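Local coordinates for transcriptional regulator (Thermus thermophilus, PDB 2H0A), which probably regulates transcription as a CcpA-like member of the LacI/GalR family, through an effector-sensing region with the fold of periplasmic binding proteins, at residues 105-110 against 142-147; 116-121 against 155-160; 166-171 against 195-200; 183-188 against 213-218. All blocks are in the same frame, centred on the assembly; numbering follows the deposited sequence.

Contact 1 (105-110 against 142-147); sequences AGAYLA and QEALKE
The methyl group of Ala144 lies over the backbone of Gly106 and Ala107, its CB 4.0 Å from Gly106 CA and 3.5 Å from Ala107 N. This carbon sits directly on the turn of the partner helix, because Gly106 has no side chain to stand between them. A side chain branching from Gly106 CA would point toward Ala144 and collide with its CB, so the glycine is what lets the two backbones come together. The evidence is in the register: Gly106 CA and Ala144 CA are 5.1 Å apart, and the axes of helix 105-109 and helix 142-147 approach to 7.4 Å while running in broadly the same direction, 36° from parallel. Beside this point Ala107 adds a small apolar touch, its CB 4.2 Å from Ala144 CB. Leu145 closes the other flank. Its CG stands beside the backbone N and anti to the carbonyl carbon (chi1 -77°), and the CD2 branch reaches across to rest 3.6 Å from Gly106 O. That oxygen already accepts the helix bond from Ala110 N, so the methyl group packs against a carbonyl that has its partner. The same CD2 meets Ala110 CB at 4.2 Å, where the first helix gives way to a turn. The contact is therefore one of small residues and a single leucine, with van der Waals touch alone between the segments. Outside them, Ala110 O accepts a hydrogen bond from Arg150 NH1. Toward the sheet, Leu145 and Leu109 both touch Ile116 of strand 116-121, while Ala105 and Leu109 rest on Phe185 and Leu213 of the next two strands.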
loop_
_atom_site.group_PDB
_atom_site.type_symbol
_atom_site.label_atom_id
_atom_site.label_comp_id
_atom_site.label_asym_id
_atom_site.label_seq_id
_atom_site.Cartn_x
_atom_site.Cartn_y
_atom_site.Cartn_z
ATOM N N ALA A 105 7.508 -25.454 -1.124
ATOM C CA ALA A 105 8.612 -24.510 -1.248
ATOM C C ALA A 105 9.873 -25.006 -0.539
ATOM O O ALA A 105 10.968 -24.980 -1.104
ATOM C CB ALA A 105 8.204 -23.159 -0.678
ATOM N N GLY A 106 9.714 -25.444 0.705
ATOM C CA GLY A 106 10.853 -25.932 1.466
ATOM C C GLY A 106 11.528 -27.136 0.828
ATOM O O GLY A 106 12.744 -27.130 0.598
ATOM N N ALA A 107 10.737 -28.170 0.547
ATOM C CA ALA A 107 11.238 -29.391 -0.068
ATOM C C ALA A 107 11.861 -29.110 -1.420
ATOM O O ALA A 107 12.745 -29.834 -1.863
ATOM C CB ALA A 107 10.112 -30.396 -0.223
ATOM N N TYR A 108 11.401 -28.053 -2.078
ATOM C CA TYR A 108 11.921 -27.710 -3.390
ATOM C C TYR A 108 13.270 -27.011 -3.315
ATOM O O TYR A 108 14.223 -27.415 -3.987
ATOM C CB TYR A 108 10.930 -26.821 -4.145
ATOM C CG TYR A 108 11.432 -26.415 -5.512
ATOM C CD1 TYR A 108 11.634 -27.370 -6.507
ATOM C CD2 TYR A 108 11.705 -25.076 -5.816
ATOM C CE1 TYR A 108 12.094 -27.012 -7.773
ATOM C CE2 TYR A 108 12.164 -24.697 -7.081
ATOM C CZ TYR A 108 12.357 -25.676 -8.057
ATOM O OH TYR A 108 12.810 -25.340 -9.310
ATOM N N LEU A 109 13.338 -25.953 -2.509
ATOM C CA LEU A 109 14.559 -25.176 -2.338
ATOM C C LEU A 109 15.641 -26.024 -1.695
ATOM O O LEU A 109 16.833 -25.803 -1.908
ATOM C CB LEU A 109 14.274 -23.955 -1.471
ATOM C CG LEU A 109 14.293 -22.584 -2.146
ATOM C CD1 LEU A 109 13.749 -22.673 -3.549
ATOM C CD2 LEU A 109 13.488 -21.610 -1.300
ATOM N N ALA A 110 15.207 -27.002 -0.910
ATOM C CA ALA A 110 16.109 -27.916 -0.235
ATOM C C ALA A 110 16.920 -28.749 -1.225
ATOM O O ALA A 110 17.749 -29.556 -0.828
ATOM C CB ALA A 110 15.312 -28.830 0.665
ATOM N N GLN A 142 9.324 -24.622 7.306
ATOM C CA GLN A 142 10.251 -25.145 8.291
ATOM C C GLN A 142 10.169 -26.662 8.433
ATOM O O GLN A 142 11.186 -27.330 8.605
ATOM C CB GLN A 142 9.999 -24.490 9.647
ATOM C CG GLN A 142 10.045 -22.980 9.609
ATOM C CD GLN A 142 10.117 -22.383 10.990
ATOM O OE1 GLN A 142 11.128 -22.528 11.679
ATOM N NE2 GLN A 142 9.041 -21.715 11.413
ATOM N N GLU A 143 8.959 -27.204 8.364
ATOM C CA GLU A 143 8.780 -28.640 8.488
ATOM C C GLU A 143 9.441 -29.371 7.328
ATOM O O GLU A 143 10.132 -30.362 7.534
ATOM C CB GLU A 143 7.288 -28.979 8.546
ATOM C CG GLU A 143 6.569 -28.420 9.774
ATOM C CD GLU A 143 6.809 -29.239 11.042
ATOM O OE1 GLU A 143 7.987 -29.445 11.423
ATOM O OE2 GLU A 143 5.811 -29.677 11.662
ATOM N N ALA A 144 9.241 -28.883 6.109
ATOM C CA ALA A 144 9.833 -29.521 4.945
ATOM C C ALA A 144 11.352 -29.437 4.982
ATOM O O ALA A 144 12.040 -30.411 4.680
ATOM C CB ALA A 144 9.302 -28.883 3.665
ATOM N N LEU A 145 11.873 -28.266 5.343
ATOM C CA LEU A 145 13.316 -28.057 5.428
ATOM C C LEU A 145 13.933 -29.005 6.441
ATOM O O LEU A 145 14.985 -29.582 6.205
ATOM C CB LEU A 145 13.631 -26.617 5.844
ATOM C CG LEU A 145 13.501 -25.542 4.768
ATOM C CD1 LEU A 145 13.867 -24.194 5.367
ATOM C CD2 LEU A 145 14.407 -25.885 3.580
ATOM N N LYS A 146 13.264 -29.150 7.575
ATOM C CA LYS A 146 13.729 -30.027 8.633
ATOM C C LYS A 146 13.805 -31.451 8.111
ATOM O O LYS A 146 14.839 -32.110 8.212
ATOM C CB LYS A 146 12.761 -29.965 9.815
ATOM C CG LYS A 146 13.189 -30.772 11.019
ATOM C CD LYS A 146 12.220 -30.583 12.170
ATOM C CE LYS A 146 12.724 -31.291 13.425
ATOM N NZ LYS A 146 11.804 -31.113 14.589
ATOM N N GLU A 147 12.700 -31.908 7.535
ATOM C CA GLU A 147 12.592 -33.256 7.003
ATOM C C GLU A 147 13.567 -33.546 5.875
ATOM O O GLU A 147 13.756 -34.701 5.499
ATOM C CB GLU A 147 11.154 -33.507 6.539
ATOM C CG GLU A 147 10.137 -33.209 7.637
ATOM C CD GLU A 147 8.701 -33.495 7.235
ATOM O OE1 GLU A 147 8.262 -33.001 6.172
ATOM O OE2 GLU A 147 8.011 -34.208 7.998
#

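Contact 2 (116-121 against 155-160); sequences IFAIAV and DRLYIT
Strands 116-121 and 157-160 run parallel, their axes 4.7 Å apart at closest approach and 23° from one direction. They are the two strands of a beta-alpha-beta crossover, with helix 133-147 between them in the chain, and 157-160 forms the outermost strand of the sheet within this chain. The alternation typical of parallel pairing is clear: Ala118 N bonds to Arg156 O (3.1 Å), Tyr158 N to Ala118 O (3.0 Å), Ala120 N to Tyr158 O (2.8 Å, 173° at the hydrogen) and Thr160 N to Ala120 O (3.1 Å). On one face of the sheet Leu157 CD1 reaches over to the methyl groups of Ala118 and Ala120. At the start of the pair Arg156 crosses Phe117 at about a right angle, its CG 3.6 Å from Phe117 CE2 and its CD over a face of the ring, with ring and guanidinium planes 68° apart. The bond from Arg156 NH1 to Ile116 O is weak; the firmer hold is NH2 on Pro151 O. The other face carries Tyr158, whose ring meets His173 and whose OH makes a weak hydrogen bond to Arg168 of the second subunit. There Ile119 and Thr160 lie side by side, with Ile119 CG2 3.7 Å from Thr160 CG2.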
loop_
_atom_site.group_PDB
_atom_site.type_symbol
_atom_site.label_atom_id
_atom_site.label_comp_id
_atom_site.label_asym_id
_atom_site.label_seq_id
_atom_site.Cartn_x
_atom_site.Cartn_y
_atom_site.Cartn_z
ATOM N N ILE A 116 19.632 -21.263 2.458
ATOM C CA ILE A 116 18.263 -20.919 2.134
ATOM C C ILE A 116 17.721 -19.834 3.072
ATOM O O ILE A 116 17.761 -19.977 4.302
ATOM C CB ILE A 116 17.380 -22.166 2.233
ATOM C CG1 ILE A 116 17.908 -23.237 1.273
ATOM C CG2 ILE A 116 15.937 -21.799 1.949
ATOM C CD1 ILE A 116 17.342 -24.623 1.507
ATOM N N PHE A 117 17.229 -18.748 2.479
ATOM C CA PHE A 117 16.672 -17.635 3.238
ATOM C C PHE A 117 15.193 -17.531 2.922
ATOM O O PHE A 117 14.724 -18.049 1.910
ATOM C CB PHE A 117 17.337 -16.307 2.859
ATOM C CG PHE A 117 18.810 -16.253 3.133
ATOM C CD1 PHE A 117 19.719 -16.743 2.209
ATOM C CD2 PHE A 117 19.287 -15.703 4.319
ATOM C CE1 PHE A 117 21.077 -16.686 2.450
ATOM C CE2 PHE A 117 20.647 -15.640 4.573
ATOM C CZ PHE A 117 21.547 -16.135 3.633
ATOM N N ALA A 118 14.466 -16.841 3.789
ATOM C CA ALA A 118 13.040 -16.661 3.606
ATOM C C ALA A 118 12.623 -15.238 3.960
ATOM O O ALA A 118 13.236 -14.581 4.814
ATOM C CB ALA A 118 12.278 -17.660 4.465
ATOM N N ILE A 119 11.580 -14.765 3.286
ATOM C CA ILE A 119 11.054 -13.433 3.526
ATOM C C ILE A 119 9.635 -13.597 4.060
ATOM O O ILE A 119 8.805 -14.278 3.454
ATOM C CB ILE A 119 11.032 -12.577 2.227
ATOM C CG1 ILE A 119 12.425 -12.552 1.592
ATOM C CG2 ILE A 119 10.604 -11.148 2.546
ATOM C CD1 ILE A 119 12.519 -11.730 0.341
ATOM N N ALA A 120 9.374 -12.986 5.212
ATOM C CA ALA A 120 8.067 -13.054 5.845
ATOM C C ALA A 120 7.383 -11.695 5.780
ATOM O O ALA A 120 7.940 -10.683 6.209
ATOM C CB ALA A 120 8.220 -13.501 7.290
ATOM N N VAL A 121 6.174 -11.677 5.234
ATOM C CA VAL A 121 5.417 -10.439 5.112
ATOM C C VAL A 121 4.715 -10.098 6.424
ATOM O O VAL A 121 3.995 -10.922 6.993
ATOM C CB VAL A 121 4.380 -10.538 3.986
ATOM C CG1 VAL A 121 3.619 -9.231 3.864
ATOM C CG2 VAL A 121 5.079 -10.880 2.677
ATOM N N ASP A 155 17.904 -16.688 11.788
ATOM C CA ASP A 155 18.986 -15.799 11.381
ATOM C C ASP A 155 19.087 -15.743 9.856
ATOM O O ASP A 155 19.938 -15.047 9.310
ATOM C CB ASP A 155 20.320 -16.251 11.974
ATOM C CG ASP A 155 20.881 -17.477 11.283
ATOM O OD1 ASP A 155 20.222 -18.539 11.333
ATOM O OD2 ASP A 155 21.980 -17.376 10.685
ATOM N N ARG A 156 18.221 -16.488 9.177
ATOM C CA ARG A 156 18.192 -16.497 7.716
ATOM C C ARG A 156 16.819 -16.041 7.254
ATOM O O ARG A 156 16.441 -16.207 6.099
ATOM C CB ARG A 156 18.513 -17.895 7.168
ATOM C CG ARG A 156 20.002 -18.167 7.106
ATOM C CD ARG A 156 20.316 -19.564 6.638
ATOM N NE ARG A 156 19.917 -20.550 7.630
ATOM C CZ ARG A 156 19.195 -21.630 7.349
ATOM N NH1 ARG A 156 18.801 -21.859 6.098
ATOM N NH2 ARG A 156 18.846 -22.460 8.322
ATOM N N LEU A 157 16.085 -15.452 8.189
ATOM C CA LEU A 157 14.750 -14.931 7.940
ATOM C C LEU A 157 14.780 -13.410 7.877
ATOM O O LEU A 157 15.623 -12.768 8.504
ATOM C CB LEU A 157 13.808 -15.338 9.068
ATOM C CG LEU A 157 12.397 -14.768 8.994
ATOM C CD1 LEU A 157 11.626 -15.463 7.884
ATOM C CD2 LEU A 157 11.704 -14.965 10.311
ATOM N N TYR A 158 13.859 -12.837 7.112
ATOM C CA TYR A 158 13.771 -11.391 7.016
ATOM C C TYR A 158 12.309 -11.024 7.026
ATOM O O TYR A 158 11.510 -11.601 6.293
ATOM C CB TYR A 158 14.407 -10.870 5.733
ATOM C CG TYR A 158 14.613 -9.368 5.743
ATOM C CD1 TYR A 158 15.688 -8.796 6.414
ATOM C CD2 TYR A 158 13.731 -8.520 5.079
ATOM C CE1 TYR A 158 15.885 -7.430 6.417
ATOM C CE2 TYR A 158 13.920 -7.147 5.080
ATOM C CZ TYR A 158 15.000 -6.609 5.750
ATOM O OH TYR A 158 15.194 -5.241 5.745
ATOM N N ILE A 159 11.960 -10.066 7.871
ATOM C CA ILE A 159 10.585 -9.618 7.974
ATOM C C ILE A 159 10.468 -8.233 7.345
ATOM O O ILE A 159 11.304 -7.356 7.587
ATOM C CB ILE A 159 10.144 -9.566 9.455
ATOM C CG1 ILE A 159 10.464 -10.905 10.132
ATOM C CG2 ILE A 159 8.653 -9.271 9.546
ATOM C CD1 ILE A 159 10.250 -10.915 11.629
ATOM N N THR A 160 9.435 -8.038 6.533
ATOM C CA THR A 160 9.226 -6.756 5.874
ATOM C C THR A 160 7.792 -6.598 5.361
ATOM O O THR A 160 6.918 -7.387 5.704
ATOM C CB THR A 160 10.248 -6.567 4.712
ATOM O OG1 THR A 160 10.068 -5.278 4.120
ATOM C CG2 THR A 160 10.083 -7.646 3.653
#

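Contact 3 (166-171 against 195-200); sequences GGRLAL and VLEEAV
Arg168 and Glu198 cross at about a right angle, and the carboxylate oxygen OE1 takes its place at the edge of the guanidinium, near its plane. In a salt bridge, Arg168 NE donates to Glu198 OE1 over 3.1 Å with 156° at the hydrogen, and Arg168 NH2 adds a weak bond of 3.3 Å to the same oxygen. The donor NE comes from above the carboxylate plane, 62° out of it. Glu197 approaches otherwise: its OE2 lies over a face of the guanidinium, 3.2 Å from Arg168 NE, and the pair is a salt bridge by charge alone, with no N-H aimed at it. The second oxygen of Glu198 is bound by Arg201. An alanine in place of Arg168 would probably leave Glu197 without its positive mate in this network and Glu198 more dependent on Arg201. Beneath the charges, Leu171 has CG anti to its backbone N and crosses Val195 obliquely; its CD2 branch lies 3.7 Å from Ala199 CB. Val195 CG2 rests 3.6 Å from Gly167 O, where the lack of a side chain on Gly167 lets the axes approach to 7.8 Å at a 53° angle. Arg168 also makes a weak hydrogen bond to Tyr158 of the second subunit, and Leu169 packs on its own counterpart there. The arrangement is that of successive crossover helices side by side on one face of a Rossmann-like parallel sheet, here beside the subunit interface.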
loop_
_atom_site.group_PDB
_atom_site.type_symbol
_atom_site.label_atom_id
_atom_site.label_comp_id
_atom_site.label_asym_id
_atom_site.label_seq_id
_atom_site.Cartn_x
_atom_site.Cartn_y
_atom_site.Cartn_z
ATOM N N GLY A 166 10.624 -4.140 -0.197
ATOM C CA GLY A 166 10.933 -5.041 0.897
ATOM C C GLY A 166 11.829 -6.174 0.414
ATOM O O GLY A 166 12.793 -6.551 1.082
ATOM N N GLY A 167 11.508 -6.716 -0.759
ATOM C CA GLY A 167 12.306 -7.790 -1.324
ATOM C C GLY A 167 13.724 -7.343 -1.620
ATOM O O GLY A 167 14.679 -8.091 -1.421
ATOM N N ARG A 168 13.868 -6.117 -2.109
ATOM C CA ARG A 168 15.189 -5.584 -2.411
ATOM C C ARG A 168 15.958 -5.393 -1.108
ATOM O O ARG A 168 17.128 -5.759 -1.017
ATOM C CB ARG A 168 15.077 -4.254 -3.163
ATOM C CG ARG A 168 14.461 -4.372 -4.553
ATOM C CD ARG A 168 14.291 -3.003 -5.196
ATOM N NE ARG A 168 15.564 -2.298 -5.235
ATOM C CZ ARG A 168 15.694 -0.977 -5.262
ATOM N NH1 ARG A 168 14.616 -0.205 -5.260
ATOM N NH2 ARG A 168 16.907 -0.428 -5.268
ATOM N N LEU A 169 15.303 -4.820 -0.102
ATOM C CA LEU A 169 15.948 -4.610 1.186
ATOM C C LEU A 169 16.432 -5.969 1.720
ATOM O O LEU A 169 17.539 -6.081 2.258
ATOM C CB LEU A 169 14.962 -4.001 2.181
ATOM C CG LEU A 169 15.020 -2.568 2.741
ATOM C CD1 LEU A 169 16.196 -1.787 2.208
ATOM C CD2 LEU A 169 13.698 -1.874 2.407
ATOM N N ALA A 170 15.602 -6.998 1.552
ATOM C CA ALA A 170 15.919 -8.345 2.026
ATOM C C ALA A 170 17.112 -9.013 1.338
ATOM O O ALA A 170 18.004 -9.520 2.003
ATOM C CB ALA A 170 14.686 -9.236 1.916
ATOM N N LEU A 171 17.133 -9.031 0.014
ATOM C CA LEU A 171 18.257 -9.641 -0.685
ATOM C C LEU A 171 19.553 -8.960 -0.231
ATOM O O LEU A 171 20.586 -9.602 -0.050
ATOM C CB LEU A 171 18.094 -9.490 -2.198
ATOM C CG LEU A 171 19.268 -10.011 -3.037
ATOM C CD1 LEU A 171 19.432 -11.505 -2.805
ATOM C CD2 LEU A 171 19.035 -9.717 -4.511
ATOM N N VAL A 195 13.396 -8.964 -5.144
ATOM C CA VAL A 195 14.597 -9.779 -4.969
ATOM C C VAL A 195 15.197 -9.995 -6.339
ATOM O O VAL A 195 16.417 -9.945 -6.525
ATOM C CB VAL A 195 14.282 -11.165 -4.370
ATOM C CG1 VAL A 195 15.574 -11.914 -4.121
ATOM C CG2 VAL A 195 13.487 -11.021 -3.085
ATOM N N LEU A 196 14.309 -10.238 -7.293
ATOM C CA LEU A 196 14.683 -10.461 -8.677
ATOM C C LEU A 196 15.321 -9.199 -9.257
ATOM O O LEU A 196 16.393 -9.249 -9.847
ATOM C CB LEU A 196 13.433 -10.823 -9.468
ATOM C CG LEU A 196 13.544 -11.997 -10.429
ATOM C CD1 LEU A 196 14.164 -13.185 -9.727
ATOM C CD2 LEU A 196 12.158 -12.345 -10.942
ATOM N N GLU A 197 14.647 -8.069 -9.069
ATOM C CA GLU A 197 15.101 -6.765 -9.553
ATOM C C GLU A 197 16.446 -6.346 -8.976
ATOM O O GLU A 197 17.346 -5.950 -9.718
ATOM C CB GLU A 197 14.061 -5.693 -9.207
ATOM C CG GLU A 197 14.437 -4.293 -9.660
ATOM C CD GLU A 197 13.717 -3.214 -8.876
ATOM O OE1 GLU A 197 12.470 -3.142 -8.953
ATOM O OE2 GLU A 197 14.404 -2.440 -8.176
ATOM N N GLU A 198 16.571 -6.415 -7.651
ATOM C CA GLU A 198 17.812 -6.038 -6.981
ATOM C C GLU A 198 18.949 -6.986 -7.338
ATOM O O GLU A 198 20.113 -6.596 -7.359
ATOM C CB GLU A 198 17.631 -6.029 -5.461
ATOM C CG GLU A 198 18.833 -5.466 -4.696
ATOM C CD GLU A 198 19.002 -3.953 -4.865
ATOM O OE1 GLU A 198 18.399 -3.372 -5.793
ATOM O OE2 GLU A 198 19.750 -3.346 -4.068
ATOM N N ALA A 199 18.624 -8.239 -7.602
ATOM C CA ALA A 199 19.664 -9.174 -7.970
ATOM C C ALA A 199 20.253 -8.683 -9.284
ATOM O O ALA A 199 21.455 -8.445 -9.378
ATOM C CB ALA A 199 19.092 -10.576 -8.132
ATOM N N VAL A 200 19.392 -8.516 -10.290
ATOM C CA VAL A 200 19.801 -8.063 -11.618
ATOM C C VAL A 200 20.612 -6.773 -11.565
ATOM O O VAL A 200 21.610 -6.620 -12.273
ATOM C CB VAL A 200 18.579 -7.838 -12.518
ATOM C CG1 VAL A 200 19.016 -7.301 -13.868
ATOM C CG2 VAL A 200 17.824 -9.136 -12.681
#

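Contact 4 (183-188 against 213-218); sequences NVFAGA and LGFDGH
The ring of Phe185 turns its edge toward the other strand, where Leu213 O, Gly214 O and Phe215 CD2 all lie near its plane. One of its faces carries Gly187 N, 3.7 Å above the plane and offset toward the rim, and the ring also stacks with that of Phe141. Phe185 CZ and Phe215 CD2 are 3.7 Å apart, each near the plane of the other ring, so the two aromatics meet edge against edge; Phe215 in addition makes a cation-pi pair with Arg137. Phe185 CD1 lies 4.2 Å from Leu213 CG. An alanine at Phe185 would probably open a gap beside Leu213 and Phe215 and leave Phe141 without its stacking partner. The backbones beneath are parallel, 3° apart in direction: Leu213 N donates to Val184 O (3.0 Å), and Ala186 N to Leu213 O (2.9 Å). Beyond these bonds the first chain segment leaves the strand after Phe185, while the second continues as strand to Phe215, and Gly187 O lies against Phe215 CB. Strands 182-185 and 210-215 belong to one beta-alpha-beta unit whose helix 189-200 begins right after Ala188, its N-cap residue; Ala186 touches that helix at Ala192, whereas Phe185 and Leu213 pack under helix 99-109.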
loop_
_atom_site.group_PDB
_atom_site.type_symbol
_atom_site.label_atom_id
_atom_site.label_comp_id
_atom_site.label_asym_id
_atom_site.label_seq_id
_atom_site.Cartn_x
_atom_site.Cartn_y
_atom_site.Cartn_z
ATOM N N ASN A 183 19.607 -19.192 -1.947
ATOM C CA ASN A 183 18.207 -19.378 -2.247
ATOM C C ASN A 183 17.338 -18.507 -1.384
ATOM O O ASN A 183 17.591 -18.351 -0.192
ATOM C CB ASN A 183 17.857 -20.841 -2.043
ATOM C CG ASN A 183 18.804 -21.753 -2.776
ATOM O OD1 ASN A 183 18.829 -21.770 -4.007
ATOM N ND2 ASN A 183 19.608 -22.502 -2.029
ATOM N N VAL A 184 16.303 -17.950 -2.007
ATOM C CA VAL A 184 15.370 -17.070 -1.328
ATOM C C VAL A 184 13.912 -17.469 -1.549
ATOM O O VAL A 184 13.484 -17.711 -2.677
ATOM C CB VAL A 184 15.535 -15.602 -1.810
ATOM C CG1 VAL A 184 14.521 -14.703 -1.099
ATOM C CG2 VAL A 184 16.960 -15.116 -1.565
ATOM N N PHE A 185 13.163 -17.549 -0.456
ATOM C CA PHE A 185 11.744 -17.844 -0.526
ATOM C C PHE A 185 11.087 -16.504 -0.214
ATOM O O PHE A 185 10.961 -16.125 0.947
ATOM C CB PHE A 185 11.331 -18.890 0.518
ATOM C CG PHE A 185 9.851 -19.178 0.529
ATOM C CD1 PHE A 185 9.103 -19.103 -0.650
ATOM C CD2 PHE A 185 9.208 -19.537 1.699
ATOM C CE1 PHE A 185 7.736 -19.378 -0.664
ATOM C CE2 PHE A 185 7.836 -19.819 1.704
ATOM C CZ PHE A 185 7.100 -19.737 0.517
ATOM N N ALA A 186 10.686 -15.788 -1.262
ATOM C CA ALA A 186 10.064 -14.473 -1.120
ATOM C C ALA A 186 8.829 -14.483 -0.253
ATOM O O ALA A 186 8.637 -13.581 0.557
ATOM C CB ALA A 186 9.724 -13.902 -2.478
ATOM N N GLY A 187 7.984 -15.492 -0.417
ATOM C CA GLY A 187 6.774 -15.549 0.383
ATOM C C GLY A 187 5.594 -14.919 -0.323
ATOM O O GLY A 187 4.451 -15.224 -0.005
ATOM N N ALA A 188 5.880 -14.026 -1.267
ATOM C CA ALA A 188 4.862 -13.343 -2.070
ATOM C C ALA A 188 5.519 -12.937 -3.391
ATOM O O ALA A 188 6.697 -12.561 -3.419
ATOM C CB ALA A 188 4.345 -12.121 -1.346
ATOM N N LEU A 213 12.027 -17.858 -5.324
ATOM C CA LEU A 213 10.793 -18.616 -5.311
ATOM C C LEU A 213 9.730 -17.774 -4.635
ATOM O O LEU A 213 9.818 -17.509 -3.437
ATOM C CB LEU A 213 10.982 -19.917 -4.536
ATOM C CG LEU A 213 9.758 -20.826 -4.433
ATOM C CD1 LEU A 213 9.282 -21.226 -5.822
ATOM C CD2 LEU A 213 10.117 -22.063 -3.627
ATOM N N GLY A 214 8.738 -17.345 -5.408
ATOM C CA GLY A 214 7.659 -16.539 -4.866
ATOM C C GLY A 214 6.475 -17.386 -4.422
ATOM O O GLY A 214 6.543 -18.609 -4.402
ATOM N N PHE A 215 5.385 -16.720 -4.058
ATOM C CA PHE A 215 4.159 -17.372 -3.614
ATOM C C PHE A 215 3.084 -16.544 -4.313
ATOM O O PHE A 215 3.288 -15.371 -4.561
ATOM C CB PHE A 215 4.123 -17.432 -2.091
ATOM C CG PHE A 215 3.197 -18.466 -1.552
ATOM C CD1 PHE A 215 1.818 -18.312 -1.655
ATOM C CD2 PHE A 215 3.706 -19.616 -0.951
ATOM C CE1 PHE A 215 0.955 -19.293 -1.164
ATOM C CE2 PHE A 215 2.851 -20.606 -0.458
ATOM C CZ PHE A 215 1.473 -20.443 -0.565
ATOM N N ASP A 216 1.957 -17.177 -4.628
ATOM C CA ASP A 216 0.814 -16.558 -5.312
ATOM C C ASP A 216 0.592 -16.726 -6.813
ATOM O O ASP A 216 -0.434 -16.324 -7.338
ATOM C CB ASP A 216 0.921 -15.028 -5.371
ATOM C CG ASP A 216 0.431 -14.340 -4.099
ATOM O OD1 ASP A 216 -0.297 -14.950 -3.279
ATOM O OD2 ASP A 216 0.764 -13.151 -3.924
ATOM N N GLY A 217 1.555 -17.315 -7.507
ATOM C CA GLY A 217 1.381 -17.533 -8.929
ATOM C C GLY A 217 0.711 -16.463 -9.783
ATOM O O GLY A 217 -0.055 -16.775 -10.701
ATOM N N HIS A 218 0.926 -15.199 -9.437
ATOM C CA HIS A 218 0.328 -14.098 -10.180
ATOM C C HIS A 218 0.674 -14.089 -11.657
ATOM O O HIS A 218 1.727 -14.575 -12.061
ATOM C CB HIS A 218 0.739 -12.749 -9.588
ATOM C CG HIS A 218 0.092 -12.447 -8.279
ATOM N ND1 HIS A 218 -1.207 -12.803 -7.994
ATOM C CD2 HIS A 218 0.557 -11.804 -7.185
ATOM C CE1 HIS A 218 -1.515 -12.396 -6.776
ATOM N NE2 HIS A 218 -0.462 -11.786 -6.264
#

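How the contacts relate
Along the chain contacts 1 and 2 interleave, and contacts 3 and 4 interleave after them. Contacts 2 and 4 share the sheet: strands 210-215, 182-185, 116-121 and 157-160 are consecutive in it, and Phe117 N and Ile119 N probably bond to Asn183 O and Phe185 O, with the two centres about 11 Å apart. Contact 1 packs on one face, through Ala105, Leu109 and Leu145, and contact 3 on the other, through Val195 and Ala170; their centres are about 22 Å apart and they do not touch. The result is an alpha/beta/alpha sandwich, as in the lobes of periplasmic binding proteins. Contacts 2 and 3 also meet the second subunit, so this side of the fold takes part in the dimer.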